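Long-range contacts in Glyoxalase/bleomycin resistance protein/dioxygenase (Albidiferax ferrireducens T118, PDB 4QB5), which belongs to the glyoxalase/bleomycin resistance/dioxygenase superfamily and may act as a dioxygenase: residues H102-C113 and A130-K139; L34-L45 and S58-F69. All blocks are in the same frame, centred on the assembly; numbering follows the deposited sequence.

Interaction 1 (H102-C113 and A130-K139)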
loop_
_atom_site.group_PDB
_atom_site.type_symbol
_atom_site.label_atom_id
_atom_site.label_comp_id
_atom_site.label_asym_id
_atom_site.label_seq_id
_atom_site.Cartn_x
_atom_site.Cartn_y
_atom_site.Cartn_z
ATOM N N HIS C 102 7.263 16.464 -2.351
ATOM C CA HIS C 102 6.119 17.286 -2.097
ATOM C C HIS C 102 5.993 18.357 -3.181
ATOM O O HIS C 102 4.925 18.538 -3.748
ATOM C CB HIS C 102 6.159 17.897 -0.691
ATOM C CG HIS C 102 4.935 18.674 -0.350
ATOM N ND1 HIS C 102 3.863 18.132 0.334
ATOM C CD2 HIS C 102 4.607 19.955 -0.591
ATOM C CE1 HIS C 102 2.921 19.039 0.472
ATOM N NE2 HIS C 102 3.352 20.158 -0.075
ATOM N N ALA C 103 7.096 19.044 -3.480
ATOM C CA ALA C 103 7.084 20.049 -4.526
ATOM C C ALA C 103 6.713 19.463 -5.900
ATOM O O ALA C 103 5.952 20.071 -6.643
ATOM C CB ALA C 103 8.456 20.787 -4.594
ATOM N N ALA C 104 7.291 18.334 -6.273
ATOM C CA ALA C 104 6.992 17.765 -7.535
ATOM C C ALA C 104 5.504 17.397 -7.593
ATOM O O ALA C 104 4.821 17.619 -8.611
ATOM C CB ALA C 104 7.840 16.542 -7.764
ATOM N N GLY C 105 4.983 16.929 -6.466
ATOM C CA GLY C 105 3.584 16.552 -6.410
ATOM C C GLY C 105 2.655 17.703 -6.671
ATOM O O GLY C 105 1.731 17.579 -7.519
ATOM N N ILE C 106 2.943 18.821 -6.004
ATOM C CA ILE C 106 2.152 20.025 -6.175
ATOM C C ILE C 106 2.327 20.628 -7.566
ATOM O O ILE C 106 1.448 21.312 -8.046
ATOM C CB ILE C 106 2.498 21.099 -5.138
ATOM C CG1 ILE C 106 2.242 20.581 -3.712
ATOM C CG2 ILE C 106 1.675 22.348 -5.411
ATOM C CD1 ILE C 106 0.865 20.084 -3.445
ATOM N N ALA C 107 3.485 20.435 -8.169
ATOM C CA ALA C 107 3.712 20.993 -9.503
ATOM C C ALA C 107 3.008 20.186 -10.593
ATOM O O ALA C 107 2.842 20.687 -11.701
ATOM C CB ALA C 107 5.200 21.075 -9.805
ATOM N N ASN C 108 2.592 18.952 -10.295
ATOM C CA ASN C 108 2.121 18.058 -11.328
ATOM C C ASN C 108 0.720 17.512 -11.100
ATOM O O ASN C 108 0.414 16.422 -11.499
ATOM C CB ASN C 108 3.081 16.861 -11.417
ATOM C CG ASN C 108 4.365 17.222 -12.038
ATOM O OD1 ASN C 108 5.333 17.650 -11.377
ATOM N ND2 ASN C 108 4.359 17.181 -13.316
ATOM N N GLY C 109 -0.093 18.168 -10.358
ATOM C CA GLY C 109 -1.481 17.734 -10.296
ATOM C C GLY C 109 -1.953 17.222 -8.974
ATOM O O GLY C 109 -3.110 16.915 -8.844
ATOM N N GLY C 110 -1.068 17.120 -7.996
ATOM C CA GLY C 110 -1.467 16.635 -6.698
ATOM C C GLY C 110 -1.859 17.764 -5.810
ATOM O O GLY C 110 -1.707 18.895 -6.171
ATOM N N THR C 111 -2.393 17.467 -4.648
ATOM C CA THR C 111 -2.786 18.506 -3.716
ATOM C C THR C 111 -2.151 18.173 -2.349
ATOM O O THR C 111 -1.844 17.014 -2.037
ATOM C CB THR C 111 -4.286 18.561 -3.592
ATOM O OG1 THR C 111 -4.727 17.274 -3.232
ATOM C CG2 THR C 111 -4.957 18.951 -4.933
ATOM N N THR C 112 -1.853 19.184 -1.563
ATOM C CA THR C 112 -1.209 18.936 -0.284
ATOM C C THR C 112 -2.340 18.527 0.644
ATOM O O THR C 112 -3.482 18.636 0.288
ATOM C CB THR C 112 -0.477 20.158 0.265
ATOM O OG1 THR C 112 0.365 19.715 1.359
ATOM C CG2 THR C 112 -1.488 21.212 0.714
ATOM N N CYS C 113 -2.011 17.997 1.791
ATOM C CA CYS C 113 -2.975 17.577 2.770
ATOM C C CYS C 113 -2.853 18.606 3.892
ATOM O O CYS C 113 -2.634 19.796 3.664
ATOM C CB CYS C 113 -2.547 16.228 3.339
ATOM S SG CYS C 113 -2.750 14.772 2.293
ATOM N N ALA C 130 6.157 14.170 4.379
ATOM C CA ALA C 130 5.465 15.090 3.490
ATOM C C ALA C 130 4.283 14.362 2.853
ATOM O O ALA C 130 4.500 13.357 2.131
ATOM C CB ALA C 130 6.443 15.551 2.386
ATOM N N TYR C 131 3.083 14.856 3.099
ATOM C CA TYR C 131 1.841 14.263 2.637
ATOM C C TYR C 131 1.240 14.912 1.417
ATOM O O TYR C 131 1.245 16.106 1.306
ATOM C CB TYR C 131 0.776 14.280 3.740
ATOM C CG TYR C 131 0.959 13.239 4.870
ATOM C CD1 TYR C 131 0.414 11.959 4.781
ATOM C CD2 TYR C 131 1.651 13.567 6.019
ATOM C CE1 TYR C 131 0.548 11.024 5.811
ATOM C CE2 TYR C 131 1.815 12.647 7.060
ATOM C CZ TYR C 131 1.273 11.377 6.949
ATOM O OH TYR C 131 1.416 10.502 8.013
ATOM N N LEU C 132 0.650 14.107 0.534
ATOM C CA LEU C 132 -0.078 14.589 -0.661
ATOM C C LEU C 132 -1.276 13.708 -0.952
ATOM O O LEU C 132 -1.343 12.575 -0.480
ATOM C CB LEU C 132 0.770 14.432 -1.950
ATOM C CG LEU C 132 2.014 15.256 -2.086
ATOM C CD1 LEU C 132 2.874 14.655 -3.192
ATOM C CD2 LEU C 132 1.646 16.725 -2.378
ATOM N N ARG C 133 -2.170 14.211 -1.779
ATOM C CA ARG C 133 -3.112 13.362 -2.521
ATOM C C ARG C 133 -2.678 13.431 -3.963
ATOM O O ARG C 133 -2.449 14.550 -4.475
ATOM C CB ARG C 133 -4.571 13.863 -2.391
ATOM C CG ARG C 133 -5.056 13.704 -0.956
ATOM C CD ARG C 133 -6.526 13.936 -0.755
ATOM N NE ARG C 133 -7.019 12.996 0.266
ATOM C CZ ARG C 133 -6.989 13.175 1.576
ATOM N NH1 ARG C 133 -6.497 14.313 2.139
ATOM N NH2 ARG C 133 -7.520 12.219 2.336
ATOM N N ASP C 134 -2.681 12.286 -4.617
ATOM C CA ASP C 134 -2.451 12.210 -6.042
ATOM C C ASP C 134 -3.712 12.758 -6.784
ATOM O O ASP C 134 -4.700 13.170 -6.158
ATOM C CB ASP C 134 -1.941 10.803 -6.452
ATOM C CG ASP C 134 -3.044 9.753 -6.613
ATOM O OD1 ASP C 134 -4.260 10.053 -6.454
ATOM O OD2 ASP C 134 -2.675 8.564 -6.922
ATOM N N PRO C 135 -3.643 12.832 -8.092
ATOM C CA PRO C 135 -4.740 13.394 -8.879
ATOM C C PRO C 135 -6.030 12.660 -8.684
ATOM O O PRO C 135 -7.040 13.262 -8.882
ATOM C CB PRO C 135 -4.256 13.244 -10.337
ATOM C CG PRO C 135 -2.765 13.308 -10.212
ATOM C CD PRO C 135 -2.446 12.579 -8.911
ATOM N N ASP C 136 -5.990 11.395 -8.255
ATOM C CA ASP C 136 -7.218 10.609 -7.969
ATOM C C ASP C 136 -7.669 10.650 -6.514
ATOM O O ASP C 136 -8.643 10.039 -6.199
ATOM C CB ASP C 136 -6.998 9.161 -8.405
ATOM C CG ASP C 136 -6.887 9.037 -9.920
ATOM O OD1 ASP C 136 -7.933 8.876 -10.598
ATOM O OD2 ASP C 136 -5.777 9.177 -10.453
ATOM N N GLY C 137 -6.989 11.388 -5.641
ATOM C CA GLY C 137 -7.351 11.389 -4.235
ATOM C C GLY C 137 -6.623 10.274 -3.452
ATOM O O GLY C 137 -6.771 10.160 -2.228
ATOM N N ASN C 138 -5.803 9.457 -4.080
ATOM C CA ASN C 138 -4.992 8.533 -3.261
ATOM C C ASN C 138 -4.051 9.291 -2.306
ATOM O O ASN C 138 -3.323 10.189 -2.728
ATOM C CB ASN C 138 -4.153 7.558 -4.096
ATOM C CG ASN C 138 -5.001 6.695 -5.037
ATOM O OD1 ASN C 138 -4.844 6.745 -6.261
ATOM N ND2 ASN C 138 -5.887 5.902 -4.473
ATOM N N LYS C 139 -4.055 8.913 -1.015
ATOM C CA LYS C 139 -3.268 9.602 -0.019
ATOM C C LYS C 139 -1.917 8.972 0.083
ATOM O O LYS C 139 -1.826 7.768 0.291
ATOM C CB LYS C 139 -3.984 9.575 1.361
ATOM C CG LYS C 139 -3.314 10.449 2.386
ATOM C CD LYS C 139 -4.158 10.507 3.664
ATOM C CE LYS C 139 -3.637 11.568 4.586
ATOM N NZ LYS C 139 -4.237 11.381 5.945
HETATM O O HOH W 1 -5.551 15.665 -5.387
#
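Leu132, on strand 130-133, fills the angle between helix 102-107 and the chain that leaves it. Leu132 CB rests against Thr111 O (3.7 Å), and CG, held beside the backbone N by a chi1 of -66°, leads the branches back under the helix. Leu132 CD1 reaches Gly105 CA at 3.8 Å, where no side chain keeps the strand from the helix. Leu132 CD2 meets Ile106 CD1 at 3.6 Å and also covers one face of the His102 ring, a CH-pi contact 4.1 Å from the ring centroid. Ala130 packs on the CB of the same histidine.

Next to this apolar patch the backbones pair as antiparallel strands. Thr111 and Arg133 form a hydrogen-bonded pair: Arg133 N donates to Thr111 O at 2.8 Å, and Thr111 N returns a bond to Arg133 O (2.9 Å). Thr111 OG1 lies over Arg133 CB and shares a water with Asp134 O, a water-mediated link beside the two backbone bonds. Farther along, Cys113 SG packs on Tyr131 CB (3.8 Å) and lies near the Arg133 guanidinium and Lys139 CE.

Both chain reversals are tied internally. Gly105 O receives Asn108 N and Gly110 N from opposite faces of its plane, closing the helix. Asp134 forms an Asx turn within the type I turn to Gly137; its OD1 takes Asp136 N and Asn138 N from above and below the carboxylate, while OD2 has its partner in Tyr41 of helix 34-46. The two turns also touch, Pro135 CG against Gly109 O.

The contact thus packs the helix on strand 127-133, which pairs in a hairpin with strand 111-120. Polar bonding falls mostly to main chain, water and a carboxylate whose two oxygens are separately engaged, which should hold the turn firmly.

Interaction 2 (L34-L45 and S58-F69); sequences LEVSKKFYDALL and SRYFYRSPAGTF
Ser58 meets the start of helix 34-45 through its backbone: Leu34 CD1 lies 3.5 Å from Ser58 O, and the leucine also brushes the next inward-facing side chain, Tyr60. That ring is bound in two ways. Lys38 lays its aliphatic chain over one face, with CD 3.6 Å from the ring centroid in a CH-pi contact. At the ring edge Tyr60 OH donates to the syn lone pair of Glu35 OE2 at 2.6 Å; the carboxylate stands 81° from the ring. Glu35 starts out pointing away from the strand, and the bend at chi2 brings OE2 back to the hydroxyl.

Two residues on, Tyr62 OH donates to Asp42 OD1 (2.8 Å), which it meets from above the carboxylate plane. The same oxygen accepts Gly53 N, while Asp42 OD2 takes Lys38 NZ in a salt bridge at 2.7 Å, so one aspartate ties tyrosine, lysine and loop together. Leu45 CD1 covers a face of the Tyr62 ring, and Tyr41 CB packs against its phenol end.

Past Tyr62 the strand turns back at Ser64, where an ST turn leads into Gly67, and Phe69 returns to pair with Tyr62 by two backbone bonds. Its ring, swung opposite the backbone N by a chi1 of 172°, presents an edge to the face of Tyr41, centroids 4.8 Å apart and planes at 53°. Phe40 covers the opposite face of Tyr41. Leu45 CD1 also touches Phe69 CD2, at 3.7 Å.

Helix 34-46 thus covers its mixed sheet, consistent with a beta-alpha-beta-beta-beta module of the vicinal oxygen chelate superfamily. Carboxylates fix the phenol ends of Tyr60 and Tyr62, and aromatic and leucine packing holds Phe69. Lys38, paired with Asp42, probably offsets part of the acidic charge beside the tyrosines.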
loop_
_atom_site.group_PDB
_atom_site.type_symbol
_atom_site.label_atom_id
_atom_site.label_comp_id
_atom_site.label_asym_id
_atom_site.label_seq_id
_atom_site.Cartn_x
_atom_site.Cartn_y
_atom_site.Cartn_z
ATOM N N LEU C 34 -4.752 7.055 -16.730
ATOM C CA LEU C 34 -3.430 6.522 -16.639
ATOM C C LEU C 34 -2.290 7.481 -17.044
ATOM O O LEU C 34 -1.216 7.468 -16.432
ATOM C CB LEU C 34 -3.324 5.255 -17.423
ATOM C CG LEU C 34 -3.732 3.961 -16.785
ATOM C CD1 LEU C 34 -3.816 2.890 -17.866
ATOM C CD2 LEU C 34 -2.801 3.502 -15.691
ATOM N N GLU C 35 -2.519 8.308 -18.073
ATOM C CA GLU C 35 -1.476 9.143 -18.609
ATOM C C GLU C 35 -1.268 10.330 -17.713
ATOM O O GLU C 35 -0.129 10.719 -17.468
ATOM C CB GLU C 35 -1.804 9.566 -20.089
ATOM C CG GLU C 35 -1.787 8.390 -21.039
ATOM C CD GLU C 35 -0.472 7.620 -21.047
ATOM O OE1 GLU C 35 0.636 8.216 -20.937
ATOM O OE2 GLU C 35 -0.514 6.396 -21.164
ATOM N N VAL C 36 -2.352 10.921 -17.234
ATOM C CA VAL C 36 -2.278 11.936 -16.190
ATOM C C VAL C 36 -1.511 11.400 -14.943
ATOM O O VAL C 36 -0.623 12.085 -14.430
ATOM C CB VAL C 36 -3.663 12.492 -15.815
ATOM C CG1 VAL C 36 -3.615 13.276 -14.502
ATOM C CG2 VAL C 36 -4.193 13.420 -16.934
ATOM N N SER C 37 -1.814 10.180 -14.490
ATOM C CA SER C 37 -1.160 9.643 -13.291
ATOM C C SER C 37 0.298 9.276 -13.552
ATOM O O SER C 37 1.093 9.401 -12.683
ATOM C CB SER C 37 -1.952 8.419 -12.754
ATOM O OG SER C 37 -3.222 8.871 -12.254
ATOM N N LYS C 38 0.611 8.751 -14.730
ATOM C CA LYS C 38 1.973 8.468 -15.136
ATOM C C LYS C 38 2.845 9.735 -15.045
ATOM O O LYS C 38 3.978 9.713 -14.555
ATOM C CB LYS C 38 2.031 7.922 -16.543
ATOM C CG LYS C 38 3.452 7.575 -16.940
ATOM C CD LYS C 38 3.540 7.193 -18.383
ATOM C CE LYS C 38 4.868 6.548 -18.657
ATOM N NZ LYS C 38 5.967 7.512 -18.564
ATOM N N LYS C 39 2.298 10.845 -15.483
ATOM C CA LYS C 39 3.066 12.066 -15.498
ATOM C C LYS C 39 3.289 12.565 -14.062
ATOM O O LYS C 39 4.397 12.984 -13.705
ATOM C CB LYS C 39 2.373 13.083 -16.367
ATOM C CG LYS C 39 3.092 14.419 -16.386
ATOM C CD LYS C 39 2.433 15.367 -17.402
ATOM C CE LYS C 39 2.370 16.769 -16.825
ATOM N NZ LYS C 39 1.648 16.733 -15.514
ATOM N N PHE C 40 2.257 12.505 -13.234
ATOM C CA PHE C 40 2.436 12.764 -11.780
ATOM C C PHE C 40 3.499 11.871 -11.112
ATOM O O PHE C 40 4.450 12.403 -10.497
ATOM C CB PHE C 40 1.068 12.655 -11.093
ATOM C CG PHE C 40 1.111 12.815 -9.626
ATOM C CD1 PHE C 40 1.069 14.062 -9.058
ATOM C CD2 PHE C 40 1.174 11.735 -8.804
ATOM C CE1 PHE C 40 1.075 14.211 -7.680
ATOM C CE2 PHE C 40 1.180 11.871 -7.428
ATOM C CZ PHE C 40 1.141 13.114 -6.853
ATOM N N TYR C 41 3.372 10.547 -11.256
ATOM C CA TYR C 41 4.283 9.600 -10.549
ATOM C C TYR C 41 5.717 9.621 -11.109
ATOM O O TYR C 41 6.659 9.480 -10.346
ATOM C CB TYR C 41 3.704 8.166 -10.411
ATOM C CG TYR C 41 2.651 8.103 -9.353
ATOM C CD1 TYR C 41 3.017 8.083 -8.008
ATOM C CD2 TYR C 41 1.265 8.056 -9.658
ATOM C CE1 TYR C 41 2.080 8.070 -7.018
ATOM C CE2 TYR C 41 0.311 7.978 -8.640
ATOM C CZ TYR C 41 0.713 8.006 -7.341
ATOM O OH TYR C 41 -0.217 7.979 -6.303
ATOM N N ASP C 42 5.862 9.791 -12.419
ATOM C CA ASP C 42 7.175 10.025 -13.038
ATOM C C ASP C 42 7.892 11.175 -12.341
ATOM O O ASP C 42 9.063 11.031 -11.870
ATOM C CB ASP C 42 7.041 10.317 -14.570
ATOM C CG ASP C 42 6.792 9.062 -15.392
ATOM O OD1 ASP C 42 6.643 7.910 -14.845
ATOM O OD2 ASP C 42 6.722 9.200 -16.656
ATOM N N ALA C 43 7.180 12.277 -12.203
ATOM C CA ALA C 43 7.723 13.475 -11.588
ATOM C C ALA C 43 7.993 13.254 -10.102
ATOM O O ALA C 43 9.079 13.618 -9.559
ATOM C CB ALA C 43 6.782 14.711 -11.767
ATOM N N LEU C 44 7.022 12.634 -9.450
ATOM C CA LEU C 44 7.066 12.456 -8.014
ATOM C C LEU C 44 8.144 11.465 -7.595
ATOM O O LEU C 44 9.004 11.763 -6.778
ATOM C CB LEU C 44 5.729 11.914 -7.540
ATOM C CG LEU C 44 5.588 11.771 -6.049
ATOM C CD1 LEU C 44 5.271 13.127 -5.450
ATOM C CD2 LEU C 44 4.532 10.728 -5.692
ATOM N N LEU C 45 8.063 10.271 -8.122
ATOM C CA LEU C 45 8.970 9.241 -7.717
ATOM C C LEU C 45 10.357 9.434 -8.314
ATOM O O LEU C 45 11.321 8.904 -7.761
ATOM C CB LEU C 45 8.409 7.865 -8.017
ATOM C CG LEU C 45 7.006 7.567 -7.408
ATOM C CD1 LEU C 45 6.520 6.221 -7.828
ATOM C CD2 LEU C 45 7.138 7.658 -5.902
ATOM N N SER C 58 -3.228 -2.322 -18.808
ATOM C CA SER C 58 -3.681 -0.991 -18.359
ATOM C C SER C 58 -3.066 -0.555 -17.019
ATOM O O SER C 58 -3.801 -0.113 -16.097
ATOM C CB SER C 58 -5.206 -0.898 -18.320
ATOM O OG SER C 58 -5.720 -1.257 -19.585
ATOM N N ARG C 59 -1.729 -0.659 -16.950
ATOM C CA ARG C 59 -0.932 -0.291 -15.783
ATOM C C ARG C 59 0.394 0.319 -16.170
ATOM O O ARG C 59 0.986 -0.015 -17.225
ATOM C CB ARG C 59 -0.547 -1.511 -14.974
ATOM C CG ARG C 59 -1.692 -2.309 -14.418
ATOM C CD ARG C 59 -2.002 -3.593 -15.161
ATOM N NE ARG C 59 -0.896 -4.515 -15.419
ATOM C CZ ARG C 59 -0.678 -5.688 -14.826
ATOM N NH1 ARG C 59 -1.393 -6.123 -13.780
ATOM N NH2 ARG C 59 0.309 -6.450 -15.270
ATOM N N TYR C 60 0.924 1.130 -15.262
ATOM C CA TYR C 60 2.313 1.476 -15.287
ATOM C C TYR C 60 2.960 1.050 -13.985
ATOM O O TYR C 60 2.411 1.327 -12.884
ATOM C CB TYR C 60 2.489 2.985 -15.481
ATOM C CG TYR C 60 2.264 3.472 -16.902
ATOM C CD1 TYR C 60 3.273 3.395 -17.868
ATOM C CD2 TYR C 60 1.061 4.051 -17.265
ATOM C CE1 TYR C 60 3.053 3.855 -19.171
ATOM C CE2 TYR C 60 0.833 4.487 -18.551
ATOM C CZ TYR C 60 1.830 4.392 -19.498
ATOM O OH TYR C 60 1.527 4.888 -20.737
ATOM N N PHE C 61 4.154 0.479 -14.115
ATOM C CA PHE C 61 4.934 -0.062 -13.002
ATOM C C PHE C 61 6.196 0.721 -12.789
ATOM O O PHE C 61 6.865 1.155 -13.767
ATOM C CB PHE C 61 5.320 -1.521 -13.271
ATOM C CG PHE C 61 4.183 -2.466 -13.095
ATOM C CD1 PHE C 61 3.771 -2.814 -11.827
ATOM C CD2 PHE C 61 3.521 -2.985 -14.174
ATOM C CE1 PHE C 61 2.716 -3.688 -11.644
ATOM C CE2 PHE C 61 2.441 -3.856 -13.999
ATOM C CZ PHE C 61 2.046 -4.212 -12.749
ATOM N N TYR C 62 6.513 0.897 -11.512
ATOM C CA TYR C 62 7.673 1.655 -11.040
ATOM C C TYR C 62 8.460 0.699 -10.147
ATOM O O TYR C 62 8.111 0.453 -8.971
ATOM C CB TYR C 62 7.198 2.867 -10.197
ATOM C CG TYR C 62 6.481 3.889 -11.022
ATOM C CD1 TYR C 62 5.160 3.733 -11.361
ATOM C CD2 TYR C 62 7.151 5.029 -11.496
ATOM C CE1 TYR C 62 4.499 4.674 -12.126
ATOM C CE2 TYR C 62 6.506 5.944 -12.278
ATOM C CZ TYR C 62 5.194 5.759 -12.616
ATOM O OH TYR C 62 4.603 6.741 -13.373
ATOM N N ARG C 63 9.462 0.091 -10.729
ATOM C CA ARG C 63 10.177 -0.996 -10.099
ATOM C C ARG C 63 11.451 -0.484 -9.453
ATOM O O ARG C 63 12.070 0.456 -9.937
ATOM C CB ARG C 63 10.479 -2.072 -11.139
ATOM C CG ARG C 63 9.229 -2.667 -11.792
ATOM C CD ARG C 63 9.515 -3.922 -12.648
ATOM N NE ARG C 63 8.301 -4.527 -13.247
ATOM C CZ ARG C 63 7.747 -4.186 -14.418
ATOM N NH1 ARG C 63 8.276 -3.232 -15.183
ATOM N NH2 ARG C 63 6.639 -4.807 -14.838
ATOM N N SER C 64 11.817 -1.083 -8.334
ATOM C CA SER C 64 13.155 -0.910 -7.744
ATOM C C SER C 64 13.658 -2.279 -7.326
ATOM O O SER C 64 12.959 -3.264 -7.449
ATOM C CB SER C 64 13.146 -0.008 -6.490
ATOM O OG SER C 64 12.533 -0.686 -5.377
ATOM N N PRO C 65 14.894 -2.333 -6.814
ATOM C CA PRO C 65 15.365 -3.593 -6.286
ATOM C C PRO C 65 14.631 -4.089 -5.035
ATOM O O PRO C 65 14.711 -5.270 -4.736
ATOM C CB PRO C 65 16.839 -3.307 -5.992
ATOM C CG PRO C 65 17.213 -2.305 -7.030
ATOM C CD PRO C 65 16.009 -1.424 -7.154
ATOM N N ALA C 66 13.911 -3.246 -4.307
ATOM C CA ALA C 66 13.108 -3.809 -3.201
ATOM C C ALA C 66 11.697 -3.233 -3.104
ATOM O O ALA C 66 11.417 -2.402 -2.235
ATOM C CB ALA C 66 13.858 -3.755 -1.856
ATOM N N GLY C 67 10.804 -3.784 -3.954
ATOM C CA GLY C 67 9.449 -3.281 -4.151
ATOM C C GLY C 67 9.118 -2.668 -5.510
ATOM O O GLY C 67 9.952 -2.074 -6.234
ATOM N N THR C 68 7.858 -2.870 -5.868
ATOM C CA THR C 68 7.269 -2.329 -7.075
ATOM C C THR C 68 6.013 -1.568 -6.704
ATOM O O THR C 68 5.193 -2.025 -5.875
ATOM C CB THR C 68 6.981 -3.482 -8.010
ATOM O OG1 THR C 68 8.227 -4.097 -8.310
ATOM C CG2 THR C 68 6.347 -3.019 -9.286
ATOM N N PHE C 69 5.862 -0.396 -7.292
ATOM C CA PHE C 69 4.628 0.370 -7.193
ATOM C C PHE C 69 3.957 0.373 -8.518
ATOM O O PHE C 69 4.638 0.510 -9.553
ATOM C CB PHE C 69 4.922 1.824 -6.794
ATOM C CG PHE C 69 3.732 2.714 -6.865
ATOM C CD1 PHE C 69 2.674 2.597 -5.959
ATOM C CD2 PHE C 69 3.695 3.761 -7.786
ATOM C CE1 PHE C 69 1.564 3.413 -6.036
ATOM C CE2 PHE C 69 2.572 4.588 -7.865
ATOM C CZ PHE C 69 1.541 4.452 -6.948
#

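Overall arrangement
Interaction 2 closes along the chain before interaction 1 opens, and their centres lie about 14 Å apart. Each packs a helix on a different four-stranded mixed sheet: helix 34-46 on strands 59-64 and 67-72, helix 95-107 on strand 127-133. Both sheets have strand order 1-4-3-2, in keeping with the paired architecture of the vicinal oxygen chelate superfamily. The two contacts meet directly: Asp134 of interaction 1 probably hydrogen-bonds the Tyr41 hydroxyl of interaction 2 (Asp134 OD2 to Tyr41 OH 2.6 Å), and Phe40 abuts Gly105. Helix 34-46 therefore bridges the two halves of the chain, joining the packing of both sheets.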